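Local structure of probable spore coat polysaccharide biosynthesis protein E (3G8R) at residues K82-M87 with F92-T97; M12-M17 with Q46-D51; I27-E32 with A240-V245; L106-G111 with S134-V139. The protein binds zinc and is probably an N-acylneuraminate-9-phosphate synthase, this construct comprising its NeuB-family barrel and SAF domain. All coordinates share one frame; numbering follows the deposited sequence.

Contact 1. Residues K82-M87 with F92-T97; sequences KLVAEM and FKAICT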
loop_
_atom_site.group_PDB
_atom_site.type_symbol
_atom_site.label_atom_id
_atom_site.label_comp_id
_atom_site.label_asym_id
_atom_site.label_seq_id
_atom_site.Cartn_x
_atom_site.Cartn_y
_atom_site.Cartn_z
ATOM N N LYS A 82 -23.829 -17.808 25.485
ATOM C CA LYS A 82 -22.686 -18.499 26.094
ATOM C C LYS A 82 -21.392 -18.129 25.370
ATOM O O LYS A 82 -20.359 -17.912 26.005
ATOM C CB LYS A 82 -22.875 -20.024 26.111
ATOM C CG LYS A 82 -22.766 -20.667 27.507
ATOM C CD LYS A 82 -21.351 -21.184 27.886
ATOM C CE LYS A 82 -20.367 -20.066 28.347
ATOM N NZ LYS A 82 -20.937 -19.148 29.391
ATOM N N LEU A 83 -21.455 -18.023 24.043
ATOM C CA LEU A 83 -20.251 -17.743 23.253
ATOM C C LEU A 83 -19.790 -16.321 23.474
ATOM O O LEU A 83 -18.604 -16.075 23.677
ATOM C CB LEU A 83 -20.472 -18.022 21.764
ATOM C CG LEU A 83 -20.511 -19.514 21.453
ATOM C CD1 LEU A 83 -20.918 -19.758 20.012
ATOM C CD2 LEU A 83 -19.177 -20.197 21.794
ATOM N N VAL A 84 -20.728 -15.384 23.477
ATOM C CA VAL A 84 -20.400 -14.025 23.855
ATOM C C VAL A 84 -19.682 -14.019 25.195
ATOM O O VAL A 84 -18.714 -13.282 25.395
ATOM C CB VAL A 84 -21.661 -13.170 23.973
ATOM C CG1 VAL A 84 -21.325 -11.781 24.538
ATOM C CG2 VAL A 84 -22.370 -13.086 22.617
ATOM N N ALA A 85 -20.152 -14.865 26.102
ATOM C CA ALA A 85 -19.622 -14.898 27.430
ATOM C C ALA A 85 -18.127 -15.176 27.367
ATOM O O ALA A 85 -17.334 -14.383 27.886
ATOM C CB ALA A 85 -20.346 -15.918 28.234
ATOM N N GLU A 86 -17.740 -16.262 26.699
ATOM C CA GLU A 86 -16.326 -16.554 26.457
ATOM C C GLU A 86 -15.644 -15.423 25.678
ATOM O O GLU A 86 -14.676 -14.844 26.175
ATOM C CB GLU A 86 -16.119 -17.883 25.725
ATOM C CG GLU A 86 -16.102 -19.135 26.612
ATOM C CD GLU A 86 -14.852 -19.301 27.515
ATOM O OE1 GLU A 86 -13.711 -19.287 26.989
ATOM O OE2 GLU A 86 -15.035 -19.489 28.755
HETATM N N MSE A 87 -16.139 -15.087 24.484
HETATM C CA MSE A 87 -15.563 -13.966 23.738
HETATM C C MSE A 87 -15.039 -12.914 24.707
HETATM O O MSE A 87 -13.852 -12.614 24.726
HETATM C CB MSE A 87 -16.590 -13.319 22.811
HETATM C CG MSE A 87 -16.734 -14.034 21.518
HETATM SE SE MSE A 87 -18.139 -13.608 20.453
HETATM C CE MSE A 87 -17.917 -15.053 19.463
ATOM N N PHE A 92 -12.119 -10.220 24.056
ATOM C CA PHE A 92 -12.484 -9.843 22.713
ATOM C C PHE A 92 -13.629 -8.890 22.750
ATOM O O PHE A 92 -14.574 -9.102 23.494
ATOM C CB PHE A 92 -12.892 -11.074 21.925
ATOM C CG PHE A 92 -11.749 -11.989 21.618
ATOM C CD1 PHE A 92 -10.728 -11.577 20.772
ATOM C CD2 PHE A 92 -11.698 -13.262 22.161
ATOM C CE1 PHE A 92 -9.683 -12.414 20.466
ATOM C CE2 PHE A 92 -10.641 -14.113 21.864
ATOM C CZ PHE A 92 -9.631 -13.695 21.030
ATOM N N LYS A 93 -13.557 -7.829 21.972
ATOM C CA LYS A 93 -14.783 -7.150 21.562
ATOM C C LYS A 93 -15.777 -8.187 20.978
ATOM O O LYS A 93 -15.424 -8.952 20.078
ATOM C CB LYS A 93 -14.487 -6.051 20.524
ATOM C CG LYS A 93 -14.597 -4.626 21.058
ATOM C CD LYS A 93 -13.451 -3.731 20.583
ATOM C CE LYS A 93 -12.322 -3.610 21.649
ATOM N NZ LYS A 93 -11.403 -2.412 21.438
ATOM N N ALA A 94 -16.990 -8.236 21.539
ATOM C CA ALA A 94 -18.072 -9.045 21.014
ATOM C C ALA A 94 -18.706 -8.301 19.861
ATOM O O ALA A 94 -19.271 -7.218 20.030
ATOM C CB ALA A 94 -19.081 -9.273 22.074
ATOM N N ILE A 95 -18.620 -8.887 18.681
ATOM C CA ILE A 95 -19.133 -8.268 17.485
ATOM C C ILE A 95 -20.093 -9.234 16.828
ATOM O O ILE A 95 -19.848 -10.436 16.843
ATOM C CB ILE A 95 -18.005 -8.009 16.544
ATOM C CG1 ILE A 95 -17.124 -6.929 17.133
ATOM C CG2 ILE A 95 -18.532 -7.571 15.231
ATOM C CD1 ILE A 95 -15.737 -6.938 16.572
ATOM N N CYS A 96 -21.182 -8.717 16.255
ATOM C CA CYS A 96 -22.183 -9.586 15.622
ATOM C C CYS A 96 -22.898 -9.036 14.363
ATOM O O CYS A 96 -23.172 -7.835 14.244
ATOM C CB CYS A 96 -23.223 -10.044 16.642
ATOM S SG CYS A 96 -24.369 -11.225 15.896
ATOM N N THR A 97 -23.193 -9.938 13.436
ATOM C CA THR A 97 -23.932 -9.606 12.224
ATOM C C THR A 97 -25.347 -10.170 12.288
ATOM O O THR A 97 -25.554 -11.396 12.175
ATOM C CB THR A 97 -23.260 -10.191 10.997
ATOM O OG1 THR A 97 -21.884 -9.848 11.024
ATOM C CG2 THR A 97 -23.888 -9.680 9.718
#
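Phe92 turns one edge of its ring to the carbonyl oxygen of Met87, a selenomethionine near the end of helix 77-89, while its backbone bonds to the same oxygen. Phe92 N donates to Met87 O at 3.0 Å with an N-H...O angle of 157°, coming from above the carbonyl plane, 38° out of it. With CG of Phe92 set beside its own backbone N (chi1 -70°), the ring lies near that bond, and its CD2 is 3.4 Å from Met87 O, close to the ring plane. The CB atoms of Met87 and Phe92 face each other at 4.4 Å. One helical turn back, Val84 reaches the strand with a single branch, its CG1 lying 4.2 Å from Ala94 CB. Further out, Phe92 makes an edge-to-face pair with Phe43, and Met87 packs on Phe43 and Leu45 of the adjacent strand 40-47. The helix and strand 93-98 form the second half of a beta-alpha-beta crossover that begins with strand 40-47. One backbone hydrogen bond therefore spans the short connection from helix to strand, and the side-chain to side-chain contacts are apolar, as suits a buried layer between a barrel wall and its covering helix.

Contact 2. Residues M12-M17 with Q46-D51; sequences MANNHM and QYRNLD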
loop_
_atom_site.group_PDB
_atom_site.type_symbol
_atom_site.label_atom_id
_atom_site.label_comp_id
_atom_site.label_asym_id
_atom_site.label_seq_id
_atom_site.Cartn_x
_atom_site.Cartn_y
_atom_site.Cartn_z
HETATM N N MSE A 12 -16.488 -16.167 13.243
HETATM C CA MSE A 12 -16.744 -17.592 13.478
HETATM C C MSE A 12 -17.713 -18.081 12.430
HETATM O O MSE A 12 -17.659 -19.238 12.028
HETATM C CB MSE A 12 -17.349 -17.824 14.853
HETATM C CG MSE A 12 -17.141 -19.225 15.413
HETATM SE SE MSE A 12 -17.714 -19.310 17.128
HETATM C CE MSE A 12 -19.423 -18.990 16.827
ATOM N N ALA A 13 -18.581 -17.180 11.984
ATOM C CA ALA A 13 -19.684 -17.511 11.111
ATOM C C ALA A 13 -20.391 -18.716 11.708
ATOM O O ALA A 13 -20.856 -18.662 12.853
ATOM C CB ALA A 13 -19.211 -17.793 9.704
ATOM N N ASN A 14 -20.459 -19.802 10.957
ATOM C CA ASN A 14 -21.139 -20.962 11.463
ATOM C C ASN A 14 -20.163 -22.039 11.764
ATOM O O ASN A 14 -20.551 -23.161 12.016
ATOM C CB ASN A 14 -22.214 -21.423 10.493
ATOM C CG ASN A 14 -23.302 -20.378 10.317
ATOM O OD1 ASN A 14 -23.915 -19.959 11.300
ATOM N ND2 ASN A 14 -23.536 -19.936 9.078
ATOM N N ASN A 15 -18.883 -21.690 11.770
ATOM C CA ASN A 15 -17.840 -22.696 11.986
ATOM C C ASN A 15 -17.796 -23.278 13.398
ATOM O O ASN A 15 -16.916 -24.102 13.709
ATOM C CB ASN A 15 -16.462 -22.163 11.599
ATOM C CG ASN A 15 -16.393 -21.728 10.163
ATOM O OD1 ASN A 15 -16.916 -22.386 9.271
ATOM N ND2 ASN A 15 -15.743 -20.602 9.930
ATOM N N HIS A 16 -18.721 -22.848 14.254
ATOM C CA HIS A 16 -18.918 -23.526 15.524
ATOM C C HIS A 16 -19.535 -24.878 15.216
ATOM O O HIS A 16 -19.548 -25.784 16.051
ATOM C CB HIS A 16 -19.843 -22.723 16.428
ATOM C CG HIS A 16 -21.087 -22.248 15.748
ATOM N ND1 HIS A 16 -21.287 -20.934 15.398
ATOM C CD2 HIS A 16 -22.204 -22.910 15.367
ATOM C CE1 HIS A 16 -22.477 -20.802 14.838
ATOM N NE2 HIS A 16 -23.053 -21.988 14.804
HETATM N N MSE A 17 -20.057 -24.979 13.996
HETATM C CA MSE A 17 -20.558 -26.225 13.427
HETATM C C MSE A 17 -21.840 -26.741 14.085
HETATM O O MSE A 17 -22.147 -27.926 13.979
HETATM C CB MSE A 17 -19.477 -27.316 13.417
HETATM C CG MSE A 17 -18.205 -26.956 12.683
HETATM SE SE MSE A 17 -18.291 -26.521 10.911
HETATM C CE MSE A 17 -19.213 -27.863 10.174
ATOM N N GLN A 46 -22.877 -14.621 13.770
ATOM C CA GLN A 46 -23.906 -14.285 12.776
ATOM C C GLN A 46 -25.263 -14.612 13.346
ATOM O O GLN A 46 -25.504 -15.734 13.738
ATOM C CB GLN A 46 -23.687 -15.106 11.525
ATOM C CG GLN A 46 -22.581 -14.552 10.671
ATOM C CD GLN A 46 -22.420 -15.282 9.365
ATOM O OE1 GLN A 46 -23.245 -16.107 8.996
ATOM N NE2 GLN A 46 -21.342 -14.987 8.656
ATOM N N TYR A 47 -26.153 -13.638 13.419
ATOM C CA TYR A 47 -27.466 -13.899 13.975
ATOM C C TYR A 47 -28.482 -13.918 12.886
ATOM O O TYR A 47 -28.639 -12.931 12.176
ATOM C CB TYR A 47 -27.863 -12.809 14.947
ATOM C CG TYR A 47 -27.294 -12.937 16.323
ATOM C CD1 TYR A 47 -26.222 -13.777 16.580
ATOM C CD2 TYR A 47 -27.803 -12.171 17.362
ATOM C CE1 TYR A 47 -25.690 -13.878 17.844
ATOM C CE2 TYR A 47 -27.278 -12.263 18.628
ATOM C CZ TYR A 47 -26.219 -13.121 18.865
ATOM O OH TYR A 47 -25.679 -13.225 20.124
ATOM N N ARG A 48 -29.141 -15.065 12.760
ATOM C CA ARG A 48 -30.364 -15.250 11.980
ATOM C C ARG A 48 -31.431 -15.885 12.878
ATOM O O ARG A 48 -31.155 -16.853 13.591
ATOM C CB ARG A 48 -30.121 -16.182 10.798
ATOM C CG ARG A 48 -29.229 -15.613 9.704
ATOM C CD ARG A 48 -28.884 -16.678 8.646
ATOM N NE ARG A 48 -27.928 -16.150 7.690
ATOM C CZ ARG A 48 -26.618 -16.110 7.894
ATOM N NH1 ARG A 48 -26.098 -16.581 9.018
ATOM N NH2 ARG A 48 -25.827 -15.609 6.964
ATOM N N ASN A 49 -32.642 -15.340 12.848
ATOM C CA ASN A 49 -33.762 -15.942 13.534
ATOM C C ASN A 49 -34.307 -16.996 12.623
ATOM O O ASN A 49 -35.185 -16.727 11.800
ATOM C CB ASN A 49 -34.836 -14.908 13.816
ATOM C CG ASN A 49 -35.772 -15.355 14.880
ATOM O OD1 ASN A 49 -36.911 -15.736 14.594
ATOM N ND2 ASN A 49 -35.288 -15.350 16.135
ATOM N N LEU A 50 -33.759 -18.198 12.766
ATOM C CA LEU A 50 -33.980 -19.258 11.794
ATOM C C LEU A 50 -35.442 -19.611 11.570
ATOM O O LEU A 50 -35.809 -20.041 10.472
ATOM C CB LEU A 50 -33.132 -20.479 12.123
ATOM C CG LEU A 50 -32.036 -20.807 11.086
ATOM C CD1 LEU A 50 -31.041 -19.687 10.840
ATOM C CD2 LEU A 50 -31.300 -22.075 11.494
ATOM N N ASP A 51 -36.265 -19.388 12.606
ATOM C CA ASP A 51 -37.744 -19.487 12.528
ATOM C C ASP A 51 -38.372 -18.629 11.428
ATOM O O ASP A 51 -39.120 -19.148 10.592
ATOM C CB ASP A 51 -38.387 -19.099 13.867
ATOM C CG ASP A 51 -38.342 -20.228 14.912
ATOM O OD1 ASP A 51 -38.150 -21.425 14.533
ATOM O OD2 ASP A 51 -38.519 -19.898 16.120
#
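Gln46, near the end of strand 40-47, leans on the loop that follows strand 7-11 in the beta/alpha barrel, where Met12 to Asn15 form a type II' beta turn. CB of Gln46 points toward this loop, and Gln46 CG, anti to the carbonyl carbon (chi1 -79°), comes within 4.2 Å of Ala13 CA. The chain then runs out extended, which lays the amide along Ala13: Gln46 CD is 3.9 Å from Ala13 CA, and Gln46 NE2 is 3.7 Å from Ala13 CB. The same NE2 donates a hydrogen bond to Glu11, so this nitrogen combines an apolar neighbour with a polar partner. On the other arm of the amide, Gln46 OE1 accepts from Arg48 NH1 at 2.9 Å (N-H...O angle 162°), with a weak second bond from Arg48 NH2; the oxygen lies at the edge of the guanidinium, in its plane. Arg48 also makes a cation-pi contact with Phe99. This grip limits rotation of the Gln46 amide beside the metal site: the side chain of Gln46 is about 5 Å from the bound zinc ion, and that of Ala13 about 4 Å from the zinc ligand His225. The Asn14 amide stands nearly upright to that of Gln46, their planes 83° apart, with Asn14 ND2 3.8 Å from Gln46 OE1 and 4.2 Å from Arg48 NH1.

Contact 3. Residues I27-E32 with A240-V245; sequences IRAIRE and ANPEQV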
loop_
_atom_site.group_PDB
_atom_site.type_symbol
_atom_site.label_atom_id
_atom_site.label_comp_id
_atom_site.label_asym_id
_atom_site.label_seq_id
_atom_site.Cartn_x
_atom_site.Cartn_y
_atom_site.Cartn_z
ATOM N N ILE A 27 -12.462 -20.093 20.201
ATOM C CA ILE A 27 -12.128 -18.778 20.745
ATOM C C ILE A 27 -10.789 -18.870 21.463
ATOM O O ILE A 27 -9.892 -18.042 21.229
ATOM C CB ILE A 27 -13.169 -18.297 21.742
ATOM C CG1 ILE A 27 -14.322 -17.621 21.010
ATOM C CG2 ILE A 27 -12.551 -17.351 22.776
ATOM C CD1 ILE A 27 -15.714 -17.857 21.675
ATOM N N ARG A 28 -10.647 -19.900 22.303
ATOM C CA ARG A 28 -9.483 -20.037 23.174
ATOM C C ARG A 28 -8.211 -20.271 22.387
ATOM O O ARG A 28 -7.148 -19.886 22.822
ATOM C CB ARG A 28 -9.677 -21.181 24.186
ATOM C CG ARG A 28 -10.699 -20.904 25.254
ATOM C CD ARG A 28 -11.059 -22.175 26.002
ATOM N NE ARG A 28 -12.133 -21.923 26.964
ATOM C CZ ARG A 28 -12.614 -22.797 27.855
ATOM N NH1 ARG A 28 -12.128 -24.036 27.949
ATOM N NH2 ARG A 28 -13.603 -22.420 28.663
ATOM N N ALA A 29 -8.310 -20.925 21.241
ATOM C CA ALA A 29 -7.124 -21.129 20.415
ATOM C C ALA A 29 -6.798 -19.825 19.692
ATOM O O ALA A 29 -5.641 -19.401 19.640
ATOM C CB ALA A 29 -7.320 -22.278 19.437
ATOM N N ILE A 30 -7.817 -19.153 19.179
ATOM C CA ILE A 30 -7.561 -17.851 18.632
ATOM C C ILE A 30 -6.913 -16.929 19.664
ATOM O O ILE A 30 -5.971 -16.228 19.307
ATOM C CB ILE A 30 -8.775 -17.233 17.930
ATOM C CG1 ILE A 30 -9.220 -18.102 16.744
ATOM C CG2 ILE A 30 -8.467 -15.830 17.426
ATOM C CD1 ILE A 30 -8.132 -18.568 15.782
ATOM N N ARG A 31 -7.323 -16.949 20.936
ATOM C CA ARG A 31 -6.596 -16.095 21.899
ATOM C C ARG A 31 -5.130 -16.461 21.980
ATOM O O ARG A 31 -4.293 -15.563 22.020
ATOM C CB ARG A 31 -7.172 -16.015 23.307
ATOM C CG ARG A 31 -6.306 -15.071 24.139
ATOM C CD ARG A 31 -7.003 -14.453 25.314
ATOM N NE ARG A 31 -6.848 -15.249 26.542
ATOM C CZ ARG A 31 -6.082 -14.911 27.586
ATOM N NH1 ARG A 31 -5.388 -13.772 27.587
ATOM N NH2 ARG A 31 -6.016 -15.716 28.640
ATOM N N GLU A 32 -4.827 -17.765 21.997
ATOM C CA GLU A 32 -3.443 -18.267 21.910
ATOM C C GLU A 32 -2.670 -17.709 20.708
ATOM O O GLU A 32 -1.475 -17.426 20.807
ATOM C CB GLU A 32 -3.416 -19.792 21.846
ATOM C CG GLU A 32 -3.179 -20.445 23.182
ATOM C CD GLU A 32 -2.937 -21.955 23.071
ATOM O OE1 GLU A 32 -3.686 -22.719 23.735
ATOM O OE2 GLU A 32 -2.010 -22.380 22.326
ATOM N N ALA A 240 -9.276 -19.483 8.311
ATOM C CA ALA A 240 -7.922 -19.753 8.802
ATOM C C ALA A 240 -7.944 -20.473 10.132
ATOM O O ALA A 240 -8.746 -20.141 10.996
ATOM C CB ALA A 240 -7.104 -18.458 8.912
ATOM N N ASN A 241 -7.055 -21.450 10.284
ATOM C CA ASN A 241 -6.861 -22.106 11.561
ATOM C C ASN A 241 -5.989 -21.254 12.464
ATOM O O ASN A 241 -5.431 -20.268 12.012
ATOM C CB ASN A 241 -6.254 -23.491 11.364
ATOM C CG ASN A 241 -4.890 -23.444 10.751
ATOM O OD1 ASN A 241 -3.988 -22.816 11.277
ATOM N ND2 ASN A 241 -4.722 -24.132 9.646
ATOM N N PRO A 242 -5.852 -21.635 13.746
ATOM C CA PRO A 242 -5.087 -20.815 14.688
ATOM C C PRO A 242 -3.635 -20.607 14.291
ATOM O O PRO A 242 -3.060 -19.562 14.603
ATOM C CB PRO A 242 -5.168 -21.621 15.990
ATOM C CG PRO A 242 -6.473 -22.292 15.900
ATOM C CD PRO A 242 -6.551 -22.729 14.448
ATOM N N GLU A 243 -3.045 -21.589 13.617
ATOM C CA GLU A 243 -1.666 -21.459 13.140
ATOM C C GLU A 243 -1.581 -20.339 12.091
ATOM O O GLU A 243 -0.607 -19.562 12.077
ATOM C CB GLU A 243 -1.124 -22.785 12.576
ATOM C CG GLU A 243 -1.229 -24.024 13.534
ATOM C CD GLU A 243 -2.677 -24.549 13.793
ATOM O OE1 GLU A 243 -3.290 -25.144 12.868
ATOM O OE2 GLU A 243 -3.179 -24.380 14.939
ATOM N N GLN A 244 -2.589 -20.229 11.224
ATOM C CA GLN A 244 -2.463 -19.236 10.165
ATOM C C GLN A 244 -2.936 -17.874 10.590
ATOM O O GLN A 244 -2.561 -16.869 9.969
ATOM C CB GLN A 244 -3.021 -19.662 8.784
ATOM C CG GLN A 244 -4.181 -20.627 8.760
ATOM C CD GLN A 244 -4.257 -21.430 7.472
ATOM O OE1 GLN A 244 -5.288 -21.978 7.143
ATOM N NE2 GLN A 244 -3.165 -21.499 6.750
ATOM N N VAL A 245 -3.708 -17.819 11.670
ATOM C CA VAL A 245 -4.040 -16.522 12.245
ATOM C C VAL A 245 -2.826 -15.842 12.833
ATOM O O VAL A 245 -2.624 -14.662 12.600
ATOM C CB VAL A 245 -5.148 -16.582 13.297
ATOM C CG1 VAL A 245 -5.404 -15.217 13.838
ATOM C CG2 VAL A 245 -6.431 -17.102 12.660
#
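Asn241 O takes two N-H groups, Val245 N at 3.0 Å and, weakly, Gln244 N at 2.9 Å, and so helps shape the first turn of helix 242-259, which presents Pro242 and Val245 to Ala29 and Ile30. The Asn241 side chain caps the same turn from the N-cap position: its OD1 accepts from Gln244 N at 2.9 Å, the donor standing 37° above the amide plane. Between the two segments the side chains meet through apolar atoms alone. Pro242 sets the CG corner of its ring on the methyl of Ala29, with Pro242 CG 3.6 Å from Ala29 CB. Beside it, Ile30 sends its longer branch across, bent at chi2 (-48°), and the terminal methyl CD1 enters between two residues of the opposing turn. Ile30 CD1 is 3.9 Å from Pro242 CA and 3.8 Å from Val245 CG2, the Ile30 and Val245 side chains crossing at about a right angle. A hydrogen bond between Pro242 O and Ser33 OG adds a polar tie just past the contact. Helix 21-33, which follows the first barrel strand, thus meets helix 242-259, which follows the last, and Phe10 of strand 7-11 touches both Ile30 and Val245 beneath the seam.

Contact 4. Residues L106-G111 with S134-V139; sequences LIEAHG and SDKPVV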
loop_
_atom_site.group_PDB
_atom_site.type_symbol
_atom_site.label_atom_id
_atom_site.label_comp_id
_atom_site.label_asym_id
_atom_site.label_seq_id
_atom_site.Cartn_x
_atom_site.Cartn_y
_atom_site.Cartn_z
ATOM N N LEU A 106 -32.046 -9.145 19.602
ATOM C CA LEU A 106 -31.267 -10.128 20.286
ATOM C C LEU A 106 -29.853 -9.615 20.578
ATOM O O LEU A 106 -29.360 -9.744 21.715
ATOM C CB LEU A 106 -31.198 -11.384 19.434
ATOM C CG LEU A 106 -31.408 -12.748 20.090
ATOM C CD1 LEU A 106 -30.712 -13.845 19.260
ATOM C CD2 LEU A 106 -30.952 -12.766 21.558
ATOM N N ILE A 107 -29.195 -9.041 19.565
ATOM C CA ILE A 107 -27.878 -8.457 19.785
ATOM C C ILE A 107 -27.883 -7.538 21.003
ATOM O O ILE A 107 -26.935 -7.562 21.761
ATOM C CB ILE A 107 -27.358 -7.685 18.550
ATOM C CG1 ILE A 107 -26.630 -8.622 17.573
ATOM C CG2 ILE A 107 -26.428 -6.525 18.964
ATOM C CD1 ILE A 107 -26.560 -8.069 16.156
ATOM N N GLU A 108 -28.949 -6.755 21.186
ATOM C CA GLU A 108 -29.090 -5.853 22.337
ATOM C C GLU A 108 -29.091 -6.612 23.677
ATOM O O GLU A 108 -28.320 -6.282 24.609
ATOM C CB GLU A 108 -30.386 -5.042 22.239
ATOM C CG GLU A 108 -30.592 -4.273 20.934
ATOM C CD GLU A 108 -30.015 -2.869 20.947
ATOM O OE1 GLU A 108 -30.274 -2.129 19.971
ATOM O OE2 GLU A 108 -29.315 -2.502 21.921
ATOM N N ALA A 109 -29.960 -7.616 23.758
ATOM C CA ALA A 109 -30.071 -8.453 24.941
ATOM C C ALA A 109 -28.730 -9.065 25.383
ATOM O O ALA A 109 -28.443 -9.216 26.597
ATOM C CB ALA A 109 -31.083 -9.542 24.696
ATOM N N HIS A 110 -27.912 -9.410 24.393
ATOM C CA HIS A 110 -26.677 -10.091 24.657
ATOM C C HIS A 110 -25.581 -9.130 25.050
ATOM O O HIS A 110 -24.509 -9.545 25.472
ATOM C CB HIS A 110 -26.306 -10.896 23.448
ATOM C CG HIS A 110 -27.145 -12.120 23.273
ATOM N ND1 HIS A 110 -26.871 -13.082 22.322
ATOM C CD2 HIS A 110 -28.236 -12.555 23.948
ATOM C CE1 HIS A 110 -27.772 -14.045 22.406
ATOM N NE2 HIS A 110 -28.604 -13.757 23.391
ATOM N N GLY A 111 -25.856 -7.839 24.958
ATOM C CA GLY A 111 -24.832 -6.825 25.267
ATOM C C GLY A 111 -23.612 -6.931 24.357
ATOM O O GLY A 111 -22.465 -6.771 24.792
ATOM N N SER A 134 -30.516 1.861 16.731
ATOM C CA SER A 134 -29.715 1.238 17.779
ATOM C C SER A 134 -28.690 2.272 18.196
ATOM O O SER A 134 -28.668 3.350 17.622
ATOM C CB SER A 134 -29.026 -0.007 17.233
ATOM O OG SER A 134 -28.719 -0.907 18.272
ATOM N N ASP A 135 -27.840 1.983 19.176
ATOM C CA ASP A 135 -26.848 2.997 19.582
ATOM C C ASP A 135 -25.389 2.477 19.687
ATOM O O ASP A 135 -24.540 2.977 20.450
ATOM C CB ASP A 135 -27.328 3.788 20.821
ATOM C CG ASP A 135 -28.369 4.912 20.465
ATOM O OD1 ASP A 135 -28.136 5.697 19.507
ATOM O OD2 ASP A 135 -29.417 5.029 21.161
ATOM N N LYS A 136 -25.109 1.482 18.860
ATOM C CA LYS A 136 -23.788 0.881 18.781
ATOM C C LYS A 136 -23.098 1.239 17.466
ATOM O O LYS A 136 -23.753 1.519 16.453
ATOM C CB LYS A 136 -23.913 -0.632 18.908
ATOM C CG LYS A 136 -24.638 -1.005 20.155
ATOM C CD LYS A 136 -25.714 -2.032 19.892
ATOM C CE LYS A 136 -25.359 -3.358 20.528
ATOM N NZ LYS A 136 -25.017 -3.179 21.969
ATOM N N PRO A 137 -21.764 1.224 17.482
ATOM C CA PRO A 137 -20.941 1.406 16.292
ATOM C C PRO A 137 -21.305 0.427 15.172
ATOM O O PRO A 137 -21.835 -0.655 15.431
ATOM C CB PRO A 137 -19.549 1.097 16.816
ATOM C CG PRO A 137 -19.612 1.451 18.249
ATOM C CD PRO A 137 -20.953 1.028 18.695
ATOM N N VAL A 138 -21.022 0.804 13.930
ATOM C CA VAL A 138 -21.404 -0.043 12.790
ATOM C C VAL A 138 -20.242 -0.268 11.838
ATOM O O VAL A 138 -19.437 0.637 11.544
ATOM C CB VAL A 138 -22.638 0.509 12.028
ATOM C CG1 VAL A 138 -22.935 -0.306 10.775
ATOM C CG2 VAL A 138 -23.859 0.493 12.915
ATOM N N VAL A 139 -20.169 -1.500 11.367
ATOM C CA VAL A 139 -19.148 -1.937 10.457
ATOM C C VAL A 139 -19.885 -2.557 9.268
ATOM O O VAL A 139 -20.610 -3.553 9.418
ATOM C CB VAL A 139 -18.306 -2.986 11.135
ATOM C CG1 VAL A 139 -17.219 -3.437 10.233
ATOM C CG2 VAL A 139 -17.723 -2.439 12.423
#
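Ser134 OG donates to Glu108 OE1 at 2.6 Å, reaching the carboxylate from above, 40° out of its plane. Glu108 bends to meet it: a sharp turn at chi2 (-89°) swings the carboxylate across from helix 101-109 to the loop, although its CB does not head that way. Ser134 contributes the other half by holding OG opposite its backbone nitrogen. Lys136 is kinked in three places, beginning with an unusual chi2 of 133°, and this folded chain brings its aliphatic part against the helix. There Lys136 CE rests 3.7 Å from Ile107 CG2, while Lys136 CD approaches Glu108 OE2 at 4.2 Å. The ammonium group is bonded to the carbonyl of Ile112; its NZ remains 4.4 Å from Glu108 OE2, beyond a salt bridge, though the opposite charges probably still favour one another. At the end of the helix Gly111 takes positive phi in a Schellman motif, with Gly111 N bonded to Glu108 O at 2.9 Å, and the chain turns off toward Ile112. Away from the zinc site, where the strands begin, helix 101-109 packs on the loop leading from helix 125-132 into strand 138-141, a helix-to-loop junction of the parallel beta/alpha barrel.

Contacts 1, 2 and 4 form a cluster on one side of the barrel, their centres about 12 to 17 Å apart. Tyr47 is shared ground: its N lies 2.6 Å from Thr97 O of contact 1, and its OH lies 2.5 Å from His110 ND1 of contact 4, both probable hydrogen bonds. Contact 3 joins this group through contact 1, where Glu86 OE1 and Arg28 NE form a 3.1 Å salt bridge and Ile27 packs on Met87 and Phe92; its centre lies about 25 Å from that of contact 4. Of the four, contact 2 lies at the zinc site that includes His202 and His225, while the Val245 side chain of contact 3 is about 9 Å from that of His225.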